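Local structure of transferrin (Manduca sexta, 6WB6) at residues 169-174 / 639-644; 426-429 / 434-437; 37-42 / 58-63; 376-381 / 604-609; 150-155 / 183-188. The protein binds a single ferric ion together with a carbonate anion and serves as a secreted iron-transport protein. All blocks are in the same frame, centred on the assembly; numbering follows the deposited sequence.

Contact 1: residues 169-174 / 639-644; sequences SPDPKT and LATTEK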
# COMPACT_ATOMS: atom_id res chain seq x y z
N SER A 169 -6.31 3.94 -9.21
CA SER A 169 -4.89 3.69 -9.08
C SER A 169 -4.38 4.29 -7.78
O SER A 169 -4.77 5.40 -7.43
CB SER A 169 -4.09 4.30 -10.24
OG SER A 169 -2.72 4.35 -9.89
N PRO A 170 -3.46 3.61 -7.09
CA PRO A 170 -2.76 4.26 -5.97
C PRO A 170 -1.87 5.39 -6.40
O PRO A 170 -1.42 6.15 -5.54
CB PRO A 170 -1.94 3.12 -5.36
CG PRO A 170 -1.62 2.24 -6.53
CD PRO A 170 -2.85 2.31 -7.44
N ASP A 171 -1.60 5.55 -7.69
CA ASP A 171 -0.77 6.65 -8.13
C ASP A 171 -1.68 7.81 -8.52
O ASP A 171 -2.48 7.66 -9.46
CB ASP A 171 0.12 6.27 -9.31
CG ASP A 171 0.93 7.45 -9.82
OD1 ASP A 171 1.72 8.03 -9.03
OD2 ASP A 171 0.77 7.80 -11.01
N PRO A 172 -1.60 8.94 -7.83
CA PRO A 172 -2.58 10.02 -8.08
C PRO A 172 -2.66 10.44 -9.53
O PRO A 172 -3.78 10.58 -10.05
CB PRO A 172 -2.09 11.15 -7.17
CG PRO A 172 -1.31 10.43 -6.05
CD PRO A 172 -0.71 9.22 -6.68
N LYS A 173 -1.52 10.61 -10.21
CA LYS A 173 -1.56 11.06 -11.60
C LYS A 173 -2.17 10.01 -12.51
O LYS A 173 -2.82 10.34 -13.50
CB LYS A 173 -0.16 11.43 -12.11
CG LYS A 173 0.41 12.69 -11.48
N THR A 174 -1.93 8.73 -12.21
CA THR A 174 -2.51 7.69 -13.04
C THR A 174 -4.01 7.66 -12.85
O THR A 174 -4.77 7.52 -13.82
CB THR A 174 -1.88 6.34 -12.68
OG1 THR A 174 -0.47 6.39 -12.96
CG2 THR A 174 -2.54 5.22 -13.46
N LEU A 639 5.52 4.62 -0.77
CA LEU A 639 6.12 4.54 -2.09
C LEU A 639 5.46 5.58 -2.96
O LEU A 639 4.25 5.80 -2.84
CB LEU A 639 5.94 3.15 -2.68
CG LEU A 639 6.56 2.04 -1.85
CD1 LEU A 639 6.16 0.72 -2.46
CD2 LEU A 639 8.10 2.18 -1.77
N ALA A 640 6.26 6.26 -3.79
CA ALA A 640 5.77 7.17 -4.82
C ALA A 640 6.49 6.93 -6.13
O ALA A 640 7.68 6.60 -6.15
CB ALA A 640 5.97 8.63 -4.42
N THR A 641 5.76 7.10 -7.24
CA THR A 641 6.36 7.06 -8.55
C THR A 641 7.38 8.18 -8.69
O THR A 641 7.20 9.28 -8.16
CB THR A 641 5.29 7.20 -9.64
OG1 THR A 641 4.49 8.36 -9.36
CG2 THR A 641 4.40 5.98 -9.65
N THR A 642 8.46 7.89 -9.41
CA THR A 642 9.55 8.83 -9.60
C THR A 642 9.21 9.77 -10.75
O THR A 642 8.95 9.30 -11.86
CB THR A 642 10.85 8.06 -9.89
OG1 THR A 642 11.02 7.02 -8.92
CG2 THR A 642 12.04 8.99 -9.83
N GLU A 643 9.18 11.07 -10.48
CA GLU A 643 8.97 12.03 -11.55
C GLU A 643 10.14 12.00 -12.53
O GLU A 643 11.31 11.93 -12.13
CB GLU A 643 8.81 13.44 -10.99
CG GLU A 643 7.55 13.63 -10.15
CD GLU A 643 6.28 13.25 -10.91
OE1 GLU A 643 6.18 13.59 -12.12
OE2 GLU A 643 5.40 12.59 -10.31
N LYS A 644 9.81 12.03 -13.82
CA LYS A 644 10.83 12.09 -14.86
C LYS A 644 11.81 13.23 -14.61
O LYS A 644 13.01 13.07 -14.77
CB LYS A 644 10.15 12.25 -16.23
CG LYS A 644 11.02 11.89 -17.44
O HOH W 1 2.87 7.89 -6.64
O HOH W 2 3.02 8.57 -12.35

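Contact 2: residues 426-429 / 434-437; sequences HEVY and TPNY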
# COMPACT_ATOMS: atom_id res chain seq x y z
N HIS A 426 9.97 5.16 -5.85
CA HIS A 426 11.00 5.32 -4.84
C HIS A 426 10.35 5.35 -3.46
O HIS A 426 9.13 5.51 -3.33
CB HIS A 426 11.80 6.59 -5.08
CG HIS A 426 10.94 7.82 -5.05
ND1 HIS A 426 10.49 8.44 -6.19
CD2 HIS A 426 10.42 8.51 -4.01
CE1 HIS A 426 9.76 9.49 -5.85
NE2 HIS A 426 9.70 9.55 -4.53
N GLU A 427 11.20 5.21 -2.43
CA GLU A 427 10.77 5.30 -1.05
C GLU A 427 10.55 6.74 -0.64
O GLU A 427 11.24 7.66 -1.10
CB GLU A 427 11.81 4.66 -0.11
CG GLU A 427 11.77 3.16 -0.17
CD GLU A 427 12.69 2.48 0.83
OE1 GLU A 427 13.57 3.13 1.43
OE2 GLU A 427 12.55 1.26 0.95
N VAL A 428 9.55 6.95 0.20
CA VAL A 428 9.38 8.22 0.87
C VAL A 428 9.44 7.98 2.37
O VAL A 428 9.19 6.88 2.87
CB VAL A 428 8.07 8.93 0.47
CG1 VAL A 428 8.16 9.37 -0.97
CG2 VAL A 428 6.87 8.06 0.72
N TYR A 429 9.76 9.04 3.10
CA TYR A 429 10.10 8.92 4.51
C TYR A 429 9.40 10.01 5.32
O TYR A 429 8.78 10.93 4.78
CB TYR A 429 11.61 9.00 4.69
CG TYR A 429 12.37 8.07 3.80
CD1 TYR A 429 12.38 6.71 4.04
CD2 TYR A 429 13.07 8.55 2.71
CE1 TYR A 429 13.08 5.85 3.24
CE2 TYR A 429 13.79 7.68 1.89
CZ TYR A 429 13.78 6.33 2.17
OH TYR A 429 14.45 5.44 1.39
N THR A 434 7.96 11.82 2.13
CA THR A 434 8.78 12.70 1.32
C THR A 434 10.14 12.04 1.17
O THR A 434 10.61 11.44 2.14
CB THR A 434 8.88 14.03 2.06
OG1 THR A 434 7.75 14.86 1.76
CG2 THR A 434 10.12 14.72 1.75
N PRO A 435 10.81 12.11 0.01
CA PRO A 435 12.20 11.64 -0.02
C PRO A 435 13.04 12.51 0.90
O PRO A 435 12.62 13.59 1.31
CB PRO A 435 12.62 11.81 -1.48
CG PRO A 435 11.33 12.01 -2.23
CD PRO A 435 10.40 12.66 -1.29
N ASN A 436 14.24 12.03 1.23
CA ASN A 436 15.19 12.90 1.91
C ASN A 436 15.63 14.01 0.96
O ASN A 436 15.61 13.85 -0.26
CB ASN A 436 16.40 12.12 2.37
CG ASN A 436 16.07 11.13 3.46
OD1 ASN A 436 15.34 11.44 4.41
ND2 ASN A 436 16.54 9.90 3.30
N TYR A 437 16.03 15.14 1.54
CA TYR A 437 16.63 16.23 0.80
C TYR A 437 18.01 16.56 1.34
O TYR A 437 18.23 16.56 2.56
CB TYR A 437 15.76 17.49 0.86
CG TYR A 437 14.53 17.39 0.00
CD1 TYR A 437 13.54 16.46 0.29
CD2 TYR A 437 14.36 18.20 -1.10
CE1 TYR A 437 12.42 16.36 -0.49
CE2 TYR A 437 13.25 18.11 -1.88
CZ TYR A 437 12.28 17.19 -1.58
OH TYR A 437 11.15 17.10 -2.35

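Contact 3: residues 37-42 / 58-63; sequences RDRVEC and PEDMYV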
# COMPACT_ATOMS: atom_id res chain seq x y z
N ARG A 37 5.55 -11.83 13.19
CA ARG A 37 5.86 -10.63 12.41
C ARG A 37 4.59 -9.94 11.94
O ARG A 37 4.51 -8.71 11.87
CB ARG A 37 6.74 -11.01 11.21
CG ARG A 37 6.84 -9.94 10.11
CD ARG A 37 7.45 -10.49 8.82
NE ARG A 37 6.41 -11.07 7.98
CZ ARG A 37 6.31 -12.35 7.66
NH1 ARG A 37 7.22 -13.23 8.06
NH2 ARG A 37 5.31 -12.75 6.89
N ASP A 38 3.59 -10.74 11.59
CA ASP A 38 2.31 -10.25 11.10
C ASP A 38 1.40 -11.45 10.96
O ASP A 38 1.83 -12.60 11.15
CB ASP A 38 2.50 -9.52 9.77
CG ASP A 38 3.35 -10.34 8.76
OD1 ASP A 38 3.11 -11.56 8.57
OD2 ASP A 38 4.25 -9.74 8.16
N ARG A 39 0.15 -11.19 10.56
CA ARG A 39 -0.80 -12.27 10.40
C ARG A 39 -0.31 -13.32 9.40
O ARG A 39 -0.54 -14.52 9.59
CB ARG A 39 -2.14 -11.71 9.98
CG ARG A 39 -3.26 -12.68 10.19
CD ARG A 39 -4.61 -12.08 9.88
NE ARG A 39 -5.13 -11.29 11.00
CZ ARG A 39 -6.22 -10.53 10.94
NH1 ARG A 39 -6.92 -10.42 9.80
NH2 ARG A 39 -6.61 -9.86 12.00
N VAL A 40 0.32 -12.90 8.30
CA VAL A 40 0.79 -13.89 7.33
C VAL A 40 1.72 -14.89 8.02
O VAL A 40 1.53 -16.11 7.93
CB VAL A 40 1.46 -13.21 6.12
CG1 VAL A 40 2.09 -14.26 5.19
CG2 VAL A 40 0.45 -12.45 5.35
N GLU A 41 2.72 -14.39 8.74
CA GLU A 41 3.56 -15.30 9.52
C GLU A 41 2.75 -16.13 10.51
O GLU A 41 3.06 -17.31 10.72
CB GLU A 41 4.65 -14.54 10.28
CG GLU A 41 5.56 -15.51 11.03
CD GLU A 41 6.87 -14.92 11.50
OE1 GLU A 41 7.92 -15.43 11.05
OE2 GLU A 41 6.84 -13.96 12.31
N CYS A 42 1.73 -15.52 11.15
CA CYS A 42 0.94 -16.25 12.15
C CYS A 42 0.40 -17.54 11.58
O CYS A 42 0.40 -18.58 12.26
CB CYS A 42 -0.22 -15.39 12.67
SG CYS A 42 0.22 -14.27 13.98
N PRO A 58 -11.35 -13.56 5.30
CA PRO A 58 -11.42 -14.58 4.23
C PRO A 58 -10.19 -14.59 3.32
O PRO A 58 -9.71 -15.66 2.91
CB PRO A 58 -12.70 -14.17 3.48
CG PRO A 58 -13.50 -13.35 4.47
CD PRO A 58 -12.45 -12.58 5.20
N GLU A 59 -9.67 -13.42 3.01
CA GLU A 59 -8.42 -13.33 2.27
C GLU A 59 -7.28 -14.09 2.98
O GLU A 59 -6.42 -14.68 2.33
CB GLU A 59 -8.05 -11.86 2.05
CG GLU A 59 -8.99 -11.07 1.10
CD GLU A 59 -10.18 -10.39 1.83
OE1 GLU A 59 -10.55 -10.86 2.91
OE2 GLU A 59 -10.73 -9.38 1.33
N ASP A 60 -7.26 -14.06 4.32
CA ASP A 60 -6.21 -14.76 5.07
C ASP A 60 -6.41 -16.27 5.04
O ASP A 60 -5.45 -17.04 4.95
CB ASP A 60 -6.16 -14.24 6.51
CG ASP A 60 -5.91 -12.73 6.60
OD1 ASP A 60 -5.01 -12.19 5.91
OD2 ASP A 60 -6.64 -12.07 7.37
N MET A 61 -7.66 -16.72 5.14
CA MET A 61 -7.98 -18.14 4.99
C MET A 61 -7.45 -18.66 3.67
O MET A 61 -6.85 -19.74 3.60
CB MET A 61 -9.50 -18.36 5.07
CG MET A 61 -10.11 -17.84 6.38
SD MET A 61 -11.92 -17.78 6.39
CE MET A 61 -12.24 -16.82 7.88
N TYR A 62 -7.63 -17.87 2.61
CA TYR A 62 -7.09 -18.25 1.33
C TYR A 62 -5.58 -18.39 1.39
O TYR A 62 -5.03 -19.39 0.92
CB TYR A 62 -7.51 -17.24 0.26
CG TYR A 62 -7.06 -17.69 -1.10
CD1 TYR A 62 -7.83 -18.55 -1.85
CD2 TYR A 62 -5.82 -17.31 -1.60
CE1 TYR A 62 -7.43 -18.99 -3.07
CE2 TYR A 62 -5.39 -17.76 -2.84
CZ TYR A 62 -6.21 -18.60 -3.56
OH TYR A 62 -5.82 -19.06 -4.79
N VAL A 63 -4.88 -17.40 1.96
CA VAL A 63 -3.43 -17.55 2.14
C VAL A 63 -3.15 -18.83 2.90
O VAL A 63 -2.19 -19.56 2.61
CB VAL A 63 -2.82 -16.35 2.88
CG1 VAL A 63 -1.34 -16.63 3.24
CG2 VAL A 63 -2.93 -15.09 2.01

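Contact 4: residues 376-381 / 604-609; sequences RDIRPI and PLSLAQ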
# COMPACT_ATOMS: atom_id res chain seq x y z
N ARG A 376 -5.22 -10.44 -1.64
CA ARG A 376 -5.86 -9.16 -1.39
C ARG A 376 -6.24 -8.44 -2.69
O ARG A 376 -6.38 -7.22 -2.69
CB ARG A 376 -4.95 -8.28 -0.56
CG ARG A 376 -4.76 -8.78 0.88
CD ARG A 376 -5.96 -8.43 1.76
NE ARG A 376 -5.95 -9.22 3.00
CZ ARG A 376 -6.73 -8.98 4.05
NH1 ARG A 376 -7.58 -7.97 4.04
NH2 ARG A 376 -6.64 -9.76 5.12
N ASP A 377 -6.36 -9.19 -3.78
CA ASP A 377 -6.90 -8.71 -5.05
C ASP A 377 -6.02 -7.66 -5.72
O ASP A 377 -6.51 -6.85 -6.51
CB ASP A 377 -8.32 -8.17 -4.90
CG ASP A 377 -9.07 -8.17 -6.25
OD1 ASP A 377 -9.14 -9.26 -6.86
OD2 ASP A 377 -9.51 -7.11 -6.72
N ILE A 378 -4.72 -7.67 -5.43
CA ILE A 378 -3.78 -6.76 -6.08
C ILE A 378 -3.19 -7.50 -7.26
O ILE A 378 -2.81 -8.67 -7.13
CB ILE A 378 -2.69 -6.30 -5.12
CG1 ILE A 378 -3.32 -5.54 -3.95
CG2 ILE A 378 -1.63 -5.44 -5.82
CD1 ILE A 378 -2.27 -5.06 -2.95
N ARG A 379 -3.19 -6.85 -8.44
CA ARG A 379 -2.82 -7.45 -9.72
C ARG A 379 -2.07 -6.37 -10.49
O ARG A 379 -2.54 -5.22 -10.56
CB ARG A 379 -4.03 -7.93 -10.52
CG ARG A 379 -4.89 -8.96 -9.82
CD ARG A 379 -4.22 -10.31 -9.77
NE ARG A 379 -5.14 -11.33 -9.29
CZ ARG A 379 -5.45 -11.54 -8.01
NH1 ARG A 379 -4.89 -10.80 -7.05
NH2 ARG A 379 -6.31 -12.50 -7.69
N PRO A 380 -0.93 -6.70 -11.10
CA PRO A 380 -0.26 -7.98 -11.38
C PRO A 380 0.23 -8.80 -10.19
O PRO A 380 0.60 -8.30 -9.12
CB PRO A 380 0.95 -7.55 -12.23
CG PRO A 380 1.18 -6.13 -11.88
CD PRO A 380 -0.18 -5.56 -11.66
N ILE A 381 0.21 -10.11 -10.42
CA ILE A 381 0.79 -11.06 -9.48
C ILE A 381 2.26 -10.75 -9.34
O ILE A 381 2.96 -10.51 -10.33
CB ILE A 381 0.58 -12.50 -9.99
CG1 ILE A 381 -0.90 -12.84 -9.99
CG2 ILE A 381 1.36 -13.51 -9.15
CD1 ILE A 381 -1.28 -13.87 -11.03
N PRO A 604 3.28 -2.82 -6.09
CA PRO A 604 3.95 -2.30 -4.88
C PRO A 604 3.27 -1.09 -4.28
O PRO A 604 3.23 -0.98 -3.05
CB PRO A 604 5.37 -1.97 -5.37
CG PRO A 604 5.37 -2.20 -6.84
CD PRO A 604 4.25 -3.12 -7.16
N LEU A 605 2.73 -0.16 -5.09
CA LEU A 605 2.10 1.01 -4.48
C LEU A 605 0.73 0.66 -3.91
O LEU A 605 0.24 1.33 -2.99
CB LEU A 605 1.94 2.17 -5.47
CG LEU A 605 3.10 2.76 -6.28
CD1 LEU A 605 2.66 4.14 -6.79
CD2 LEU A 605 4.40 2.89 -5.51
N SER A 606 0.08 -0.37 -4.46
CA SER A 606 -1.16 -0.84 -3.85
C SER A 606 -0.87 -1.52 -2.52
O SER A 606 -1.63 -1.39 -1.57
CB SER A 606 -1.90 -1.79 -4.77
OG SER A 606 -2.28 -1.17 -6.00
N LEU A 607 0.23 -2.27 -2.46
CA LEU A 607 0.68 -2.83 -1.18
C LEU A 607 0.95 -1.74 -0.17
O LEU A 607 0.43 -1.77 0.95
CB LEU A 607 1.93 -3.67 -1.38
CG LEU A 607 1.63 -5.07 -1.90
CD1 LEU A 607 2.94 -5.81 -2.28
CD2 LEU A 607 0.84 -5.82 -0.83
N ALA A 608 1.79 -0.77 -0.54
CA ALA A 608 2.19 0.26 0.40
C ALA A 608 0.99 0.99 0.95
O ALA A 608 0.94 1.34 2.14
CB ALA A 608 3.14 1.24 -0.28
N GLN A 609 -0.02 1.21 0.12
CA GLN A 609 -1.14 2.01 0.59
C GLN A 609 -2.13 1.15 1.38
O GLN A 609 -2.64 1.58 2.41
CB GLN A 609 -1.77 2.73 -0.59
CG GLN A 609 -2.96 2.10 -1.21
CD GLN A 609 -3.55 3.00 -2.29
OE1 GLN A 609 -3.09 4.14 -2.47
NE2 GLN A 609 -4.54 2.50 -3.02

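Contact 5: residues 150-155 / 183-188; sequences NELKAL and SHLCSM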
# COMPACT_ATOMS: atom_id res chain seq x y z
N ASN A 150 -7.19 -2.78 -17.70
CA ASN A 150 -7.99 -3.70 -18.48
C ASN A 150 -9.43 -3.81 -17.93
O ASN A 150 -10.39 -3.84 -18.70
CB ASN A 150 -7.32 -5.07 -18.54
CG ASN A 150 -6.41 -5.21 -19.76
OD1 ASN A 150 -6.86 -5.54 -20.87
ND2 ASN A 150 -5.13 -4.95 -19.57
N GLU A 151 -9.57 -3.85 -16.61
CA GLU A 151 -10.88 -3.96 -15.96
C GLU A 151 -11.72 -2.74 -16.23
O GLU A 151 -12.92 -2.84 -16.50
CB GLU A 151 -10.72 -4.08 -14.45
CG GLU A 151 -10.03 -5.27 -14.00
CD GLU A 151 -9.66 -5.21 -12.52
OE1 GLU A 151 -9.98 -4.20 -11.81
OE2 GLU A 151 -9.07 -6.19 -12.07
N LEU A 152 -11.12 -1.56 -16.05
CA LEU A 152 -11.83 -0.31 -16.24
C LEU A 152 -12.22 -0.13 -17.70
O LEU A 152 -13.30 0.40 -18.00
CB LEU A 152 -10.95 0.85 -15.79
CG LEU A 152 -10.56 0.85 -14.30
CD1 LEU A 152 -9.32 1.73 -14.04
CD2 LEU A 152 -11.76 1.32 -13.47
N LYS A 153 -11.35 -0.53 -18.62
CA LYS A 153 -11.71 -0.50 -20.03
C LYS A 153 -12.87 -1.44 -20.28
O LYS A 153 -13.88 -1.06 -20.88
CB LYS A 153 -10.51 -0.87 -20.89
CG LYS A 153 -10.78 -0.81 -22.39
CD LYS A 153 -9.46 -0.96 -23.16
N ALA A 154 -12.78 -2.65 -19.71
CA ALA A 154 -13.84 -3.63 -19.87
C ALA A 154 -15.16 -3.08 -19.35
O ALA A 154 -16.19 -3.16 -20.03
CB ALA A 154 -13.45 -4.92 -19.14
N LEU A 155 -15.16 -2.52 -18.15
CA LEU A 155 -16.42 -1.99 -17.63
C LEU A 155 -16.94 -0.85 -18.51
O LEU A 155 -18.12 -0.83 -18.87
CB LEU A 155 -16.22 -1.56 -16.19
CG LEU A 155 -16.06 -2.79 -15.27
CD1 LEU A 155 -15.33 -2.40 -14.00
CD2 LEU A 155 -17.44 -3.46 -14.96
N SER A 183 -14.10 8.28 -18.37
CA SER A 183 -15.05 9.12 -17.66
C SER A 183 -16.45 8.52 -17.60
O SER A 183 -17.20 8.80 -16.66
CB SER A 183 -15.11 10.50 -18.33
OG SER A 183 -15.49 10.32 -19.68
N HIS A 184 -16.81 7.71 -18.59
CA HIS A 184 -18.12 7.06 -18.57
C HIS A 184 -18.36 6.29 -17.27
O HIS A 184 -19.51 6.12 -16.85
CB HIS A 184 -18.24 6.10 -19.76
CG HIS A 184 -18.68 6.75 -21.02
ND1 HIS A 184 -18.73 6.09 -22.23
CD2 HIS A 184 -19.10 8.02 -21.27
CE1 HIS A 184 -19.16 6.91 -23.17
NE2 HIS A 184 -19.39 8.09 -22.62
N LEU A 185 -17.30 5.84 -16.62
CA LEU A 185 -17.43 5.11 -15.37
C LEU A 185 -17.84 6.00 -14.20
O LEU A 185 -18.11 5.48 -13.11
CB LEU A 185 -16.11 4.42 -15.07
CG LEU A 185 -15.75 3.33 -16.08
CD1 LEU A 185 -14.40 2.78 -15.78
CD2 LEU A 185 -16.74 2.20 -16.09
N CYS A 186 -17.88 7.31 -14.42
CA CYS A 186 -18.21 8.30 -13.40
C CYS A 186 -19.46 9.13 -13.74
O CYS A 186 -19.85 9.99 -12.94
CB CYS A 186 -17.02 9.25 -13.20
SG CYS A 186 -15.42 8.42 -12.89
N SER A 187 -20.10 8.87 -14.89
CA SER A 187 -21.18 9.72 -15.41
C SER A 187 -22.48 9.56 -14.65
O SER A 187 -23.32 10.46 -14.70
CB SER A 187 -21.45 9.41 -16.89
OG SER A 187 -20.25 9.33 -17.59
N MET A 188 -22.68 8.42 -14.00
CA MET A 188 -23.83 8.19 -13.16
C MET A 188 -23.65 8.70 -11.73
O MET A 188 -24.61 8.67 -10.95
CB MET A 188 -24.15 6.70 -13.12
CG MET A 188 -24.50 6.09 -14.48
SD MET A 188 -25.83 6.96 -15.35
CE MET A 188 -27.23 6.56 -14.32

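Contact 1: residues 169-174 / 639-644
Asp171 and Thr641 touch directly through one side-chain hydrogen bond: the Thr641 hydroxyl OG1 donates to Asp171 OD1 at 2.8 Å. The hydroxyl stands above the carboxylate, 43° out of its plane, and the two side chains cross at about a right angle. Thr641 CG2 comes within 3.4 Å of the same Asp171 OD1, which therefore meets both branches of the threonine. Asp171 reaches over because its CG is swung anti to the backbone N (chi1 177°).

Two waters widen this narrow meeting. Water 1 donates to Asp171 OD1 at 2.7 Å and accepts from Thr641 N at 3.1 Å, tying the carboxylate to the strand backbone. Water 2 donates to Asp171 OD2 and, weakly, to Thr641 OG1.

Asp171 is also the N-cap residue of helix 172-181, capping it with the same carboxylate. Asp171 OD2 takes the Thr174 backbone N at 3.1 Å, from above its plane, and the Thr174 hydroxyl OG1 at 2.7 Å on its anti lone pair. The start of a helix in the first transferrin repeat is thereby joined to strand 638-641, an outer strand of a four-stranded antiparallel sheet in the second repeat. So many donors, together with the helix N-terminus, would probably favour the charged carboxylate.

An ST turn sets the backbone at the cap: Ser169 OG accepts from Asp171 N at 2.7 Å, with an N-H...O angle of 157°. Beside it, the Pro170 ring rests on Leu605, Ser606 and Gln609 of helix 597-611.

Contact 2: residues 426-429 / 434-437
Tyr429 and Thr434 form a single antiparallel hydrogen-bonded pair that closes a four-residue loop where the chain leaves strand 422-428 and heads for strand 437-443. These strands belong to two different sheets, so the passage is probably one of the interdomain crossings that act as the hinge in transferrin lobes. The pair is reciprocal: Tyr429 N donates to Thr434 O at 2.7 Å, and Thr434 N to Tyr429 O at 2.9 Å. Close beside it, Val428 CB lies 3.3 Å from Thr434 N, and Val428 CG1 touches Pro435 CD at 4.0 Å. The Pro435 ring also receives His426, whose NE2 comes to 3.7 Å from Pro435 CG.

The Tyr429 ring and the Asn436 amide have planes only 10° apart, with Asn436 ND2 3.8 Å from Tyr429 CD2. Tyr429 CG is anti to the carbonyl carbon (chi1 -51°), which lays the ring back along its own strand; its OH points at Glu427 OE1 in a bond modelled as doubtfully short. A leucine here would probably cost Glu427 its tyrosine hydroxyl partner and strip the Asn436 amide of the flat group beside it.

Further out, Glu427 OE2 accepts from Asn633 N, and backbone bonds tie Glu427 to Arg586 and Asn436 to Ala583. The His426 ring is held from strand 638-641's end by a hydrogen bond between its ND1 and Thr642 OG1.

Contact 3: residues 37-42 / 58-63
Arg39 and Asp60 carry this contact as a buried salt bridge between the first turns of helices 39-47 and 58-65. Arg39 NH1 donates to Asp60 OD2 at 3.0 Å in a fairly straight bond. The oxygen lies at the guanidinium edge, near its plane, and receives the N-H on its syn side, somewhat out of the carboxylate plane. The two flat groups stand nearly perpendicular, 87° apart, so one N-H is used rather than a side-by-side pair. A bend at chi3 (-82°) turns the guanidinium so that NH1 can meet the oxygen in this way, and Arg39 CD comes within 3.2 Å of the same Asp60 OD2.

Further charges and polar groups fix Asp60. Its OD1 is salt-bridged to Arg376, and its OD2 also accepts from Asp57 N. Both carboxylate oxygens are thus gripped, which would probably favour the ionised form in this buried place.

A capping bond and a charged network hold the start of the helix that presents Arg39. Asp38 is the N-cap: its OD1 accepts from Glu41 N at 2.9 Å, almost straight at 173° and nearly along the C-O bond. Glu41 OE2 in turn takes Arg37 N at 2.6 Å, and Arg37 NE is salt-bridged to Asp38 OD2, linking Arg37, Asp38 and Glu41. The disulfide of Cys42 with Cys8 ties down the next turn.

Asp57 is a predicted iron ligand, but the protein ligands seen on the ferric ion are Tyr90 and Tyr204, with carbonate alongside. Arg376 pairs with both Asp57 and Asp60, making with Arg39 a buried salt-bridge cluster at the junction of the two repeats.

Contact 4: residues 376-381 / 604-609
Ile378, Ser606 and Leu607 carry nearly all of this buried contact, in which one branched side chain is laid against a helix turn. Ile378 runs out fully extended (chi2 180°), with CG1 anti to its carbonyl carbon, so that CD1 leads. Its two methyls rest together on one carbon: CD1 and CG2 of Ile378 each lie 3.8 Å from Ser606 CB. The same Ile378 CD1 touches Leu607 CD2 at 3.8 Å and sits equally near Leu607 N.

Ser606 offers only its CB here, because OG is turned back to the carbonyl of His602 in its own helix. Leu607 faces Met369, Phe372 and Ala373 of helix 360-375 as well, and Thr603 and Met610 flank Ile378 along helix 597-611.

Ile378 N closes the Schellman motif that ends helix 360-375, bonding to Ala373 O, with Asp377 at positive phi. The Ile378 carbonyl O accepts from Arg379 NH1 at 3.0 Å, from above the carbonyl plane. Arg379 NH2 is bound in turn to the carbonyls of Ile342 and Arg344.

The chemistry is wholly apolar across the contact, while Ser606 OG and Ile378 O find partners elsewhere; fit therefore rests on methyl packing, with the isoleucine's direction probably set by the helix end.

Contact 5: residues 150-155 / 183-188
Leu185 stretches out with CG anti to its carbonyl carbon (chi1 -66°) and chi2 near 175°, which spreads its two methyls over Leu152 and Leu155, one turn apart on helix 147-158. Leu185 CD1 meets Leu152 CD2 at 3.8 Å, the two side chains crossing at about a right angle. The same CD1 also presses on the helix backbone, 3.4 Å from Leu152 O, an oxygen that accepts from Ser156 OG. The other branch, Leu185 CD2, comes down on Leu155 CB at 3.8 Å.

Trp168 lies against both Leu152 and Leu185, and Tyr124 of helix 121-131 packs on Leu152 and Leu155. An alanine in place of Leu185 would remove both methyl branches and is likely to open a gap between the loop and the helix, leaving Leu152 and Leu155 without their cover on this side.

Leu185 is held by backbone: it is bonded to Ile164, its neighbour His184 to Ser162, and the 183-186 turn closes with Cys186 N to Ser183 O at 2.8 Å. Next to it Cys186 is disulfide-bonded to Cys195. The result is a disulfide-braced loop packed on a helix of the alpha/beta domain that also contacts helix 121-131 through Tyr124 and Leu128; Asn121 to Gly123, at the N-terminus of the latter, line a carbonate pocket.

Contacts 3, 4 and 5 are buried, contact 2 is partly so, and contact 1 lies at the surface, where waters share the work. Chemistry follows place: contacts 4 and 5 are methyl packing of leucine and isoleucine, against a serine CB too in contact 4, contact 3 is a buried ion pair, and contact 2 combines backbone bonding with side-chain packing. Contacts 1 and 2 reach neighbouring strands of one sheet, 638-641 and 422-428, and meet where Ala640 O probably bonds to His426 N. Contact 4 packs against contact 1 through Leu605 and Leu639, and reaches contact 3 through Arg376. Contact 5 touches none of the others.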